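DUF4627 domain-containing protein (Bacteroides thetaiotaomicron, PDB 3SEE) is of unknown function but, with its galactose-binding-domain-like fold, probably binds sugars. Local coordinates at residues I12-K16 / F17-V21. Numbering follows the deposited sequence. Where two conformers were deposited one is given.
Sequences IKNEK and FATEV
With CG of Asn-14 turned opposite its own backbone N (chi1 -170°), the side-chain amide reaches past the type I beta turn of Asn-14 to Phe-17 and lies beside the backbone of Thr-19. There the amide acts like a peptide group: OD1 of Asn-14 accepts from N of Thr-19 at 3.1 Å, nearly straight at 168°, while ND2 of Asn-14 donates to O of Thr-19 at 2.9 Å, that oxygen lying close to the amide plane. Asparagine suits the place because its short side chain carries both a donor and an acceptor; an alanine here would probably leave the N-H and C=O of Thr-19 without these mates and let the loop after the turn move. The turn itself is closed by Phe-17 N bonding to Asn-14 O at 3.1 Å, an oxygen that also accepts from Trp-36 NE1. A water accepts from both Lys-16 N and Ala-18 N, bridging the chain where it bends. The ring of Phe-17, an apolar group fit for burial, packs against Trp-36, Met-63, Leu-81 and Val-217, fastening this loop to both sheets of the beta-sandwich. CG2 of buried Val-21 touches ND2 of Asn-14 at 3.6 Å.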
loop_
_atom_site.group_PDB
_atom_site.type_symbol
_atom_site.label_atom_id
_atom_site.label_comp_id
_atom_site.label_asym_id
_atom_site.label_seq_id
_atom_site.Cartn_x
_atom_site.Cartn_y
_atom_site.Cartn_z
ATOM N N ILE A 12 -3.203 12.352 -3.383
ATOM C CA ILE A 12 -3.902 11.761 -2.239
ATOM C C ILE A 12 -4.694 12.853 -1.534
ATOM O O ILE A 12 -4.183 13.927 -1.307
ATOM C CB ILE A 12 -2.867 11.146 -1.267
ATOM C CG1 ILE A 12 -2.224 9.903 -1.897
ATOM C CG2 ILE A 12 -3.472 10.838 0.113
ATOM C CD1 ILE A 12 -3.111 8.724 -1.938
ATOM N N LYS A 13 -5.945 12.539 -1.233
ATOM C CA LYS A 13 -6.888 13.414 -0.523
ATOM C C LYS A 13 -6.909 13.087 0.972
ATOM O O LYS A 13 -6.584 11.969 1.373
ATOM C CB LYS A 13 -8.294 13.215 -1.085
ATOM C CG LYS A 13 -8.424 13.446 -2.599
ATOM C CD LYS A 13 -7.995 14.857 -2.969
ATOM N N ASN A 14 -7.303 14.073 1.797
ATOM C CA ASN A 14 -7.312 13.935 3.255
ATOM C C ASN A 14 -5.951 13.381 3.704
ATOM O O ASN A 14 -5.847 12.458 4.506
ATOM C CB ASN A 14 -8.462 13.058 3.744
ATOM C CG ASN A 14 -8.649 13.076 5.251
ATOM O OD1 ASN A 14 -8.253 14.032 5.939
ATOM N ND2 ASN A 14 -9.275 12.012 5.782
ATOM N N GLU A 15 -4.911 14.036 3.223
ATOM C CA GLU A 15 -3.551 13.522 3.320
ATOM C C GLU A 15 -2.977 13.509 4.710
ATOM O O GLU A 15 -2.058 12.764 4.987
ATOM C CB GLU A 15 -2.650 14.304 2.376
ATOM C CG GLU A 15 -2.349 15.726 2.756
ATOM C CD GLU A 15 -3.452 16.740 2.565
ATOM O OE1 GLU A 15 -4.524 16.484 1.943
ATOM O OE2 GLU A 15 -3.183 17.880 3.051
ATOM N N LYS A 16 -3.532 14.339 5.581
ATOM C CA LYS A 16 -3.080 14.394 6.967
ATOM C C LYS A 16 -4.119 13.838 7.933
ATOM O O LYS A 16 -3.973 13.961 9.154
ATOM C CB LYS A 16 -2.664 15.818 7.352
ATOM C CG LYS A 16 -1.322 16.203 6.719
ATOM C CD LYS A 16 -0.986 17.640 6.966
ATOM C CE LYS A 16 0.373 18.008 6.446
ATOM N NZ LYS A 16 0.486 17.878 4.956
ATOM N N PHE A 17 -5.145 13.186 7.406
ATOM C CA PHE A 17 -6.172 12.562 8.249
ATOM C C PHE A 17 -6.854 13.581 9.134
ATOM O O PHE A 17 -7.361 13.258 10.183
ATOM C CB PHE A 17 -5.606 11.379 9.024
ATOM C CG PHE A 17 -4.973 10.368 8.118
ATOM C CD1 PHE A 17 -5.744 9.491 7.370
ATOM C CD2 PHE A 17 -3.608 10.311 7.970
ATOM C CE1 PHE A 17 -5.167 8.595 6.490
ATOM C CE2 PHE A 17 -3.025 9.424 7.070
ATOM C CZ PHE A 17 -3.819 8.571 6.340
ATOM N N ALA A 18 -6.910 14.830 8.674
ATOM C CA ALA A 18 -7.632 15.849 9.429
ATOM C C ALA A 18 -9.115 15.547 9.554
ATOM O O ALA A 18 -9.741 15.927 10.552
ATOM C CB ALA A 18 -7.420 17.221 8.808
ATOM N N THR A 19 -9.685 14.871 8.554
ATOM C CA THR A 19 -11.040 14.340 8.604
ATOM C C THR A 19 -10.990 12.887 9.086
ATOM O O THR A 19 -10.224 12.076 8.544
ATOM C CB THR A 19 -11.678 14.419 7.179
ATOM O OG1 THR A 19 -11.715 15.806 6.799
ATOM C CG2 THR A 19 -13.093 13.852 7.164
ATOM N N GLU A 20 -11.794 12.547 10.095
ATOM C CA GLU A 20 -11.860 11.203 10.622
ATOM C C GLU A 20 -12.205 10.196 9.525
ATOM O O GLU A 20 -13.084 10.435 8.680
ATOM C CB GLU A 20 -12.898 11.138 11.758
ATOM C CG GLU A 20 -13.028 9.758 12.394
ATOM C CD GLU A 20 -13.916 9.729 13.634
ATOM O OE1 GLU A 20 -14.565 10.749 13.917
ATOM O OE2 GLU A 20 -13.907 8.705 14.338
ATOM N N VAL A 21 -11.498 9.069 9.549
ATOM C CA VAL A 21 -11.708 7.975 8.597
ATOM C C VAL A 21 -12.285 6.783 9.324
ATOM O O VAL A 21 -11.642 6.223 10.222
ATOM C CB VAL A 21 -10.381 7.551 7.974
ATOM C CG1 VAL A 21 -10.562 6.303 7.084
ATOM C CG2 VAL A 21 -9.771 8.712 7.173
HETATM O O HOH W 1 -5.991 15.910 5.961
#